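Local coordinates for spermidine synthase (Corynebacterium glutamicum ATCC 13032, PDB 3GJY), which probably transfers an aminopropyl group from decarboxylated S-adenosylmethionine to putrescine to make spermidine, at residues P174-F182 with A286-S294; A100-D109 with F133-I143. One frame throughout, in Å; residues are numbered along the deposited sequence.

How the interactions relate
Interaction 2 comes first along the chain and is complete before interaction 1 begins. The two flank the middle of the molecule: their centres lie about 30 Å apart, and their nearest atoms are about 14 Å apart. Both belong to the domain built on the mixed sheet, the Rossmann-like fold of AdoMet-dependent methyltransferases. Interaction 2 packs helix 102-110 against the loop leading into edge strand 141-145, close to the small N-terminal antiparallel sheet. Interaction 1 lies at the start of helix 180-189 and fastens the segment after helix 276-282. One contact is thus internal to the early beta-alpha units; the other ties the C-terminal segment onto the domain.

Interaction 1: residues P174-F182 with A286-S294; sequences PQNFTTVEF and AQARHDGVS
E181 holds H290 and D291 together. H290 ND1 donates to E181 OE2 at 2.8 Å, almost straight (174°) and in the plane of the imidazole, on the syn side of the carboxylate. OE1 takes the backbone N of D291, also at 2.8 Å, from above the carboxylate plane. The bend at chi2 (79°) folds the glutamate chain back so that OE2 reaches H290 and OE1 reaches D291. V180 lies beside the histidine, with CG2 over one ring face in a CH-pi contact, 4.1 Å from the H290 ring centroid; the same methyl touches A288 CB. The V180 backbone N donates to R289 O at 2.9 Å. T179 is the N-cap of helix 180-189: its OG1 accepts from F182 N and donates to D291 OD1 at 2.8 Å. This helix start in the Rossmann-like domain is where the irregular segment 286-294 is tied down. Before the cap, Q175 NE2 donates to H290 O at 2.9 Å, from above the carbonyl plane. R289 stretches an extended chain, and its NH1 donates to T178 OG1 at 3.1 Å, in the guanidinium plane. Water 1 bridges Q175 OE1 and D291 OD1, and water 2 joins T178 O to R289 N. Farther out, D291 OD2 forms a salt bridge with R149. The arginine charge probably eases the repulsion between D291 and the nearby E181 carboxylate. R149 also binds N176 O.

Interaction 2: residues A100-D109 with F133-I143; sequences ACTMARYFAD and FDIPRAPRVKI
R105 holds D134 through NE and NH2, approaching along one edge of its guanidinium. NH2 forms a salt bridge with D134 OD2 at 2.8 Å, nearly straight (176°), on the anti lone pair of that oxygen. NE donates to D134 O, also at 2.8 Å, but from above the carbonyl plane and more bent. Both acceptors lie in the guanidinium plane, while the carboxylate is turned 61° against it. The arginine chain runs extended from CG to NE, which carries its head to D134. NH2 also donates to V59 O, and D134 OD2 accepts from G61 N, so the pair is tied to the end of strand 53-59. A second arginine, R140, bonds back to the helix: NH1 donates to A108 O at 2.8 Å, and P136 CB lies over one face of its guanidinium. The apolar contacts run along one side of helix 102-110 and the residues just before it. This helix packs on the edge of the Rossmann-like sheet, with 102-109 running roughly antiparallel to strand 141-143 (153° between their directions). V141 CG2 sits 4.0 Å from both A104 CB and A108 CB. A108 CB also meets P136 CG at 3.8 Å. At the N-cap, C101 SG touches I143 CD1 and C101 CB meets I135 CG2. A100 CB lies 3.4 Å from F133 CD2. Water 4 joins A100 O, T102 OG1 and F133 O.

Interaction 1: residues P174-F182 with A286-S294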
loop_
_atom_site.group_PDB
_atom_site.type_symbol
_atom_site.label_atom_id
_atom_site.label_comp_id
_atom_site.label_asym_id
_atom_site.label_seq_id
_atom_site.Cartn_x
_atom_site.Cartn_y
_atom_site.Cartn_z
ATOM N N PRO A 174 4.974 -10.118 6.579
ATOM C CA PRO A 174 4.602 -11.395 7.238
ATOM C C PRO A 174 3.864 -12.332 6.310
ATOM O O PRO A 174 3.071 -11.896 5.449
ATOM C CB PRO A 174 3.685 -10.986 8.373
ATOM C CG PRO A 174 4.058 -9.557 8.664
ATOM C CD PRO A 174 4.479 -8.962 7.354
ATOM N N GLN A 175 4.114 -13.625 6.495
ATOM C CA GLN A 175 3.675 -14.625 5.556
ATOM C C GLN A 175 2.163 -14.618 5.385
ATOM O O GLN A 175 1.667 -14.809 4.247
ATOM C CB GLN A 175 4.185 -16.004 6.017
ATOM C CG GLN A 175 4.098 -17.066 4.936
ATOM C CD GLN A 175 2.822 -17.832 5.020
ATOM O OE1 GLN A 175 1.957 -17.501 5.829
ATOM N NE2 GLN A 175 2.668 -18.854 4.169
ATOM N N ASN A 176 1.429 -14.321 6.455
ATOM C CA ASN A 176 -0.029 -14.356 6.380
ATOM C C ASN A 176 -0.693 -13.250 5.579
ATOM O O ASN A 176 -1.892 -13.288 5.352
ATOM C CB ASN A 176 -0.706 -14.571 7.739
ATOM C CG ASN A 176 -0.479 -13.463 8.702
ATOM O OD1 ASN A 176 0.291 -12.536 8.461
ATOM N ND2 ASN A 176 -1.123 -13.589 9.875
ATOM N N PHE A 177 0.116 -12.308 5.101
ATOM C CA PHE A 177 -0.343 -11.292 4.171
ATOM C C PHE A 177 0.037 -11.620 2.737
ATOM O O PHE A 177 -0.168 -10.787 1.852
ATOM C CB PHE A 177 0.249 -9.934 4.555
ATOM C CG PHE A 177 -0.342 -9.368 5.790
ATOM C CD1 PHE A 177 -1.631 -8.875 5.798
ATOM C CD2 PHE A 177 0.393 -9.368 6.987
ATOM C CE1 PHE A 177 -2.180 -8.339 6.978
ATOM C CE2 PHE A 177 -0.165 -8.842 8.159
ATOM C CZ PHE A 177 -1.443 -8.331 8.147
ATOM N N THR A 178 0.572 -12.818 2.490
ATOM C CA THR A 178 1.091 -13.141 1.156
ATOM C C THR A 178 0.496 -14.391 0.521
ATOM O O THR A 178 0.969 -14.834 -0.531
ATOM C CB THR A 178 2.630 -13.288 1.170
ATOM O OG1 THR A 178 2.971 -14.509 1.820
ATOM C CG2 THR A 178 3.269 -12.099 1.880
ATOM N N THR A 179 -0.522 -14.952 1.160
ATOM C CA THR A 179 -1.031 -16.255 0.758
ATOM C C THR A 179 -2.279 -16.136 -0.094
ATOM O O THR A 179 -3.017 -15.127 -0.071
ATOM C CB THR A 179 -1.411 -17.107 1.980
ATOM O OG1 THR A 179 -2.420 -16.403 2.722
ATOM C CG2 THR A 179 -0.218 -17.353 2.854
ATOM N N VAL A 180 -2.556 -17.228 -0.800
ATOM C CA VAL A 180 -3.775 -17.339 -1.600
ATOM C C VAL A 180 -5.007 -17.086 -0.724
ATOM O O VAL A 180 -5.932 -16.376 -1.130
ATOM C CB VAL A 180 -3.835 -18.719 -2.250
ATOM C CG1 VAL A 180 -5.265 -19.008 -2.803
ATOM C CG2 VAL A 180 -2.732 -18.846 -3.350
ATOM N N GLU A 181 -4.991 -17.599 0.502
ATOM C CA GLU A 181 -6.146 -17.410 1.382
ATOM C C GLU A 181 -6.358 -15.932 1.706
ATOM O O GLU A 181 -7.495 -15.452 1.693
ATOM C CB GLU A 181 -5.981 -18.227 2.680
ATOM C CG GLU A 181 -6.097 -19.758 2.475
ATOM C CD GLU A 181 -4.834 -20.381 1.919
ATOM O OE1 GLU A 181 -3.753 -19.737 1.922
ATOM O OE2 GLU A 181 -4.934 -21.556 1.470
ATOM N N PHE A 182 -5.267 -15.206 1.962
ATOM C CA PHE A 182 -5.377 -13.764 2.186
ATOM C C PHE A 182 -5.943 -13.058 0.961
ATOM O O PHE A 182 -6.869 -12.268 1.098
ATOM C CB PHE A 182 -4.025 -13.168 2.565
ATOM C CG PHE A 182 -4.024 -11.664 2.621
ATOM C CD1 PHE A 182 -4.710 -10.980 3.629
ATOM C CD2 PHE A 182 -3.340 -10.926 1.653
ATOM C CE1 PHE A 182 -4.693 -9.574 3.660
ATOM C CE2 PHE A 182 -3.317 -9.548 1.695
ATOM C CZ PHE A 182 -3.995 -8.870 2.676
ATOM N N ALA A 286 6.992 -19.404 -10.372
ATOM C CA ALA A 286 6.943 -19.165 -8.939
ATOM C C ALA A 286 5.760 -19.906 -8.327
ATOM O O ALA A 286 4.703 -20.052 -8.974
ATOM C CB ALA A 286 6.830 -17.655 -8.625
ATOM N N GLN A 287 5.944 -20.372 -7.100
ATOM C CA GLN A 287 4.890 -21.104 -6.413
ATOM C C GLN A 287 4.130 -20.175 -5.483
ATOM O O GLN A 287 4.739 -19.439 -4.692
ATOM C CB GLN A 287 5.506 -22.241 -5.609
ATOM C CG GLN A 287 6.307 -23.240 -6.478
ATOM C CD GLN A 287 5.520 -23.777 -7.661
ATOM O OE1 GLN A 287 4.563 -24.534 -7.484
ATOM N NE2 GLN A 287 5.924 -23.399 -8.879
ATOM N N ALA A 288 2.806 -20.231 -5.583
ATOM C CA ALA A 288 1.954 -19.496 -4.654
ATOM C C ALA A 288 2.151 -20.013 -3.247
ATOM O O ALA A 288 2.460 -21.196 -3.029
ATOM C CB ALA A 288 0.491 -19.625 -5.053
ATOM N N ARG A 289 1.941 -19.112 -2.302
ATOM C CA ARG A 289 1.986 -19.472 -0.870
ATOM C C ARG A 289 0.593 -19.696 -0.309
ATOM O O ARG A 289 -0.380 -19.068 -0.753
ATOM C CB ARG A 289 2.640 -18.382 -0.043
ATOM C CG ARG A 289 4.064 -18.057 -0.490
ATOM C CD ARG A 289 4.588 -16.913 0.316
ATOM N NE ARG A 289 5.990 -16.628 0.036
ATOM C CZ ARG A 289 6.636 -15.583 0.533
ATOM N NH1 ARG A 289 6.007 -14.708 1.322
ATOM N NH2 ARG A 289 7.927 -15.410 0.234
ATOM N N HIS A 290 0.521 -20.582 0.678
ATOM C CA HIS A 290 -0.713 -20.877 1.400
ATOM C C HIS A 290 -0.494 -20.710 2.889
ATOM O O HIS A 290 0.635 -20.835 3.385
ATOM C CB HIS A 290 -1.212 -22.285 1.069
ATOM C CG HIS A 290 -1.800 -22.369 -0.292
ATOM N ND1 HIS A 290 -3.142 -22.185 -0.527
ATOM C CD2 HIS A 290 -1.219 -22.535 -1.508
ATOM C CE1 HIS A 290 -3.376 -22.299 -1.822
ATOM N NE2 HIS A 290 -2.226 -22.490 -2.440
ATOM N N ASP A 291 -1.576 -20.413 3.604
ATOM C CA ASP A 291 -1.524 -20.357 5.063
ATOM C C ASP A 291 -0.936 -21.659 5.593
ATOM O O ASP A 291 -1.233 -22.737 5.077
ATOM C CB ASP A 291 -2.929 -20.219 5.651
ATOM C CG ASP A 291 -3.544 -18.839 5.422
ATOM O OD1 ASP A 291 -2.836 -17.885 5.034
ATOM O OD2 ASP A 291 -4.740 -18.741 5.677
ATOM N N GLY A 292 -0.095 -21.514 6.604
ATOM C CA GLY A 292 0.434 -22.658 7.323
ATOM C C GLY A 292 -0.628 -23.433 8.084
ATOM O O GLY A 292 -1.715 -22.913 8.407
ATOM N N VAL A 293 -0.315 -24.693 8.362
ATOM C CA VAL A 293 -1.157 -25.534 9.208
ATOM C C VAL A 293 -1.281 -24.881 10.595
ATOM O O VAL A 293 -0.396 -24.121 11.022
ATOM C CB VAL A 293 -0.595 -26.997 9.303
ATOM C CG1 VAL A 293 0.649 -27.070 10.187
ATOM C CG2 VAL A 293 -1.662 -27.985 9.778
ATOM N N SER A 294 -2.374 -25.169 11.292
ATOM C CA SER A 294 -2.565 -24.605 12.614
ATOM C C SER A 294 -1.530 -25.106 13.615
ATOM O O SER A 294 -1.262 -26.324 13.708
ATOM C CB SER A 294 -3.959 -24.899 13.140
ATOM O OG SER A 294 -4.002 -24.429 14.474
HETATM O O HOH W 1 -0.401 -17.627 6.800
HETATM O O HOH W 2 1.113 -16.416 -2.873
HETATM O O HOH W 3 -4.344 -23.212 3.839
#

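Interaction 2: residues A100-D109 with F133-I143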
loop_
_atom_site.group_PDB
_atom_site.type_symbol
_atom_site.label_atom_id
_atom_site.label_comp_id
_atom_site.label_asym_id
_atom_site.label_seq_id
_atom_site.Cartn_x
_atom_site.Cartn_y
_atom_site.Cartn_z
ATOM N N ALA A 100 1.692 6.529 9.471
ATOM C CA ALA A 100 1.117 7.783 9.802
ATOM C C ALA A 100 -0.252 8.081 9.174
ATOM O O ALA A 100 -0.646 9.232 9.194
ATOM C CB ALA A 100 2.127 8.934 9.445
ATOM N N CYS A 101 -0.924 7.091 8.562
ATOM C CA CYS A 101 -2.125 7.360 7.750
ATOM C C CYS A 101 -1.894 8.299 6.569
ATOM O O CYS A 101 -2.836 8.919 6.079
ATOM C CB CYS A 101 -3.261 7.920 8.618
ATOM S SG CYS A 101 -3.838 6.808 9.915
ATOM N N THR A 102 -0.646 8.399 6.109
ATOM C CA THR A 102 -0.321 9.363 5.066
ATOM C C THR A 102 -0.953 9.033 3.713
ATOM O O THR A 102 -1.444 9.948 3.022
ATOM C CB THR A 102 1.184 9.500 4.980
ATOM O OG1 THR A 102 1.658 9.915 6.283
ATOM C CG2 THR A 102 1.641 10.470 3.839
HETATM N N MSE A 103 -0.941 7.764 3.296
HETATM C CA MSE A 103 -1.610 7.395 2.056
HETATM C C MSE A 103 -3.131 7.687 2.127
HETATM O O MSE A 103 -3.739 8.167 1.173
HETATM C CB MSE A 103 -1.358 5.902 1.782
HETATM C CG MSE A 103 -1.532 5.478 0.358
HETATM SE SE MSE A 103 0.026 5.798 -0.856
HETATM C CE MSE A 103 -0.401 7.635 -1.451
ATOM N N ALA A 104 -3.752 7.356 3.266
ATOM C CA ALA A 104 -5.174 7.647 3.484
ATOM C C ALA A 104 -5.467 9.147 3.356
ATOM O O ALA A 104 -6.447 9.576 2.716
ATOM C CB ALA A 104 -5.664 7.075 4.837
ATOM N N ARG A 105 -4.604 9.938 3.991
ATOM C CA ARG A 105 -4.679 11.407 3.946
ATOM C C ARG A 105 -4.561 11.929 2.500
ATOM O O ARG A 105 -5.260 12.870 2.084
ATOM C CB ARG A 105 -3.554 11.940 4.840
ATOM C CG ARG A 105 -3.311 13.461 4.820
ATOM C CD ARG A 105 -2.195 13.753 5.814
ATOM N NE ARG A 105 -1.740 15.146 5.836
ATOM C CZ ARG A 105 -0.622 15.588 5.273
ATOM N NH1 ARG A 105 0.149 14.787 4.532
ATOM N NH2 ARG A 105 -0.276 16.845 5.480
ATOM N N TYR A 106 -3.665 11.303 1.733
ATOM C CA TYR A 106 -3.479 11.669 0.335
ATOM C C TYR A 106 -4.755 11.419 -0.478
ATOM O O TYR A 106 -5.270 12.316 -1.168
ATOM C CB TYR A 106 -2.309 10.837 -0.225
ATOM C CG TYR A 106 -2.089 11.058 -1.691
ATOM C CD1 TYR A 106 -1.266 12.097 -2.148
ATOM C CD2 TYR A 106 -2.704 10.251 -2.633
ATOM C CE1 TYR A 106 -1.071 12.314 -3.508
ATOM C CE2 TYR A 106 -2.546 10.470 -4.005
ATOM C CZ TYR A 106 -1.729 11.515 -4.434
ATOM O OH TYR A 106 -1.560 11.722 -5.781
ATOM N N PHE A 107 -5.273 10.178 -0.395
ATOM C CA PHE A 107 -6.465 9.853 -1.171
ATOM C C PHE A 107 -7.674 10.634 -0.713
ATOM O O PHE A 107 -8.555 10.950 -1.514
ATOM C CB PHE A 107 -6.765 8.346 -1.181
ATOM C CG PHE A 107 -5.825 7.571 -2.055
ATOM C CD1 PHE A 107 -5.857 7.726 -3.417
ATOM C CD2 PHE A 107 -4.839 6.781 -1.497
ATOM C CE1 PHE A 107 -4.959 7.024 -4.235
ATOM C CE2 PHE A 107 -3.917 6.100 -2.305
ATOM C CZ PHE A 107 -3.988 6.227 -3.683
ATOM N N ALA A 108 -7.739 10.926 0.583
ATOM C CA ALA A 108 -8.867 11.730 1.093
ATOM C C ALA A 108 -8.876 13.138 0.462
ATOM O O ALA A 108 -9.950 13.727 0.234
ATOM C CB ALA A 108 -8.842 11.823 2.591
ATOM N N ASP A 109 -7.687 13.668 0.158
ATOM C CA ASP A 109 -7.649 14.991 -0.466
ATOM C C ASP A 109 -7.899 14.947 -1.983
ATOM O O ASP A 109 -8.624 15.788 -2.539
ATOM C CB ASP A 109 -6.307 15.674 -0.194
ATOM C CG ASP A 109 -6.349 17.149 -0.544
ATOM O OD1 ASP A 109 -7.094 17.889 0.136
ATOM O OD2 ASP A 109 -5.652 17.556 -1.496
ATOM N N PHE A 133 -0.817 14.064 12.739
ATOM C CA PHE A 133 -0.405 13.801 11.368
ATOM C C PHE A 133 -1.354 14.342 10.304
ATOM O O PHE A 133 -1.295 13.952 9.129
ATOM C CB PHE A 133 0.032 12.351 11.108
ATOM C CG PHE A 133 1.096 11.822 12.068
ATOM C CD1 PHE A 133 1.982 12.672 12.765
ATOM C CD2 PHE A 133 1.156 10.437 12.296
ATOM C CE1 PHE A 133 2.947 12.130 13.669
ATOM C CE2 PHE A 133 2.102 9.881 13.171
ATOM C CZ PHE A 133 2.994 10.737 13.879
ATOM N N ASP A 134 -2.199 15.285 10.722
ATOM C CA ASP A 134 -2.865 16.197 9.782
ATOM C C ASP A 134 -3.795 15.442 8.833
ATOM O O ASP A 134 -3.801 15.662 7.623
ATOM C CB ASP A 134 -1.836 17.040 8.990
ATOM C CG ASP A 134 -2.470 18.123 8.164
ATOM O OD1 ASP A 134 -3.439 18.770 8.639
ATOM O OD2 ASP A 134 -1.946 18.391 7.072
ATOM N N ILE A 135 -4.635 14.611 9.435
ATOM C CA ILE A 135 -5.630 13.852 8.700
ATOM C C ILE A 135 -6.998 14.455 8.888
ATOM O O ILE A 135 -7.285 15.053 9.938
ATOM C CB ILE A 135 -5.619 12.353 9.114
ATOM C CG1 ILE A 135 -5.917 12.145 10.597
ATOM C CG2 ILE A 135 -4.266 11.729 8.757
ATOM C CD1 ILE A 135 -6.067 10.632 10.986
ATOM N N PRO A 136 -7.866 14.284 7.881
ATOM C CA PRO A 136 -9.237 14.804 8.010
ATOM C C PRO A 136 -10.047 13.906 8.938
ATOM O O PRO A 136 -9.639 12.766 9.233
ATOM C CB PRO A 136 -9.762 14.779 6.582
ATOM C CG PRO A 136 -8.993 13.679 5.932
ATOM C CD PRO A 136 -7.603 13.719 6.548
ATOM N N ARG A 137 -11.192 14.411 9.365
ATOM C CA ARG A 137 -12.015 13.652 10.314
ATOM C C ARG A 137 -12.613 12.383 9.702
ATOM O O ARG A 137 -12.746 12.270 8.455
ATOM C CB ARG A 137 -13.158 14.534 10.843
ATOM C CG ARG A 137 -14.228 14.867 9.844
ATOM C CD ARG A 137 -15.294 15.723 10.485
ATOM N NE ARG A 137 -16.385 15.940 9.552
ATOM C CZ ARG A 137 -17.557 16.458 9.916
ATOM N NH1 ARG A 137 -18.524 16.619 9.024
ATOM N NH2 ARG A 137 -17.736 16.848 11.168
ATOM N N ALA A 138 -12.969 11.444 10.576
ATOM C CA ALA A 138 -13.737 10.284 10.126
ATOM C C ALA A 138 -15.100 10.762 9.577
ATOM O O ALA A 138 -15.685 11.688 10.145
ATOM C CB ALA A 138 -13.945 9.310 11.281
ATOM N N PRO A 139 -15.625 10.146 8.497
ATOM C CA PRO A 139 -15.157 8.919 7.845
ATOM C C PRO A 139 -14.174 9.168 6.683
ATOM O O PRO A 139 -13.767 8.200 6.021
ATOM C CB PRO A 139 -16.460 8.313 7.314
ATOM C CG PRO A 139 -17.268 9.533 6.919
ATOM C CD PRO A 139 -16.988 10.511 8.037
ATOM N N ARG A 140 -13.766 10.409 6.432
ATOM C CA ARG A 140 -12.806 10.654 5.316
ATOM C C ARG A 140 -11.534 9.877 5.574
ATOM O O ARG A 140 -11.012 9.230 4.673
ATOM C CB ARG A 140 -12.547 12.148 5.106
ATOM C CG ARG A 140 -13.789 12.852 4.578
ATOM C CD ARG A 140 -13.495 14.322 4.384
ATOM N NE ARG A 140 -12.507 14.483 3.336
ATOM C CZ ARG A 140 -11.702 15.540 3.196
ATOM N NH1 ARG A 140 -10.829 15.570 2.191
ATOM N NH2 ARG A 140 -11.753 16.570 4.054
ATOM N N VAL A 141 -11.029 9.967 6.796
ATOM C CA VAL A 141 -10.013 9.026 7.305
ATOM C C VAL A 141 -10.522 8.510 8.640
ATOM O O VAL A 141 -10.779 9.295 9.543
ATOM C CB VAL A 141 -8.593 9.637 7.466
ATOM C CG1 VAL A 141 -7.640 8.592 8.134
ATOM C CG2 VAL A 141 -8.042 10.046 6.079
ATOM N N LYS A 142 -10.715 7.196 8.725
ATOM C CA LYS A 142 -11.195 6.504 9.941
ATOM C C LYS A 142 -10.182 5.460 10.322
ATOM O O LYS A 142 -9.744 4.716 9.436
ATOM C CB LYS A 142 -12.548 5.852 9.682
ATOM C CG LYS A 142 -13.185 5.102 10.866
ATOM C CD LYS A 142 -14.573 4.549 10.364
ATOM C CE LYS A 142 -15.390 3.889 11.442
ATOM N NZ LYS A 142 -16.705 3.399 10.874
ATOM N N ILE A 143 -9.752 5.433 11.576
ATOM C CA ILE A 143 -8.718 4.461 12.019
ATOM C C ILE A 143 -9.364 3.369 12.851
ATOM O O ILE A 143 -10.129 3.659 13.785
ATOM C CB ILE A 143 -7.584 5.145 12.825
ATOM C CG1 ILE A 143 -7.012 6.359 12.040
ATOM C CG2 ILE A 143 -6.517 4.133 13.210
ATOM C CD1 ILE A 143 -6.177 7.287 12.884
HETATM O O HOH W 4 -0.327 11.491 7.630
HETATM O O HOH W 5 -12.198 12.170 1.619
HETATM O O HOH W 6 -8.166 16.960 2.435
#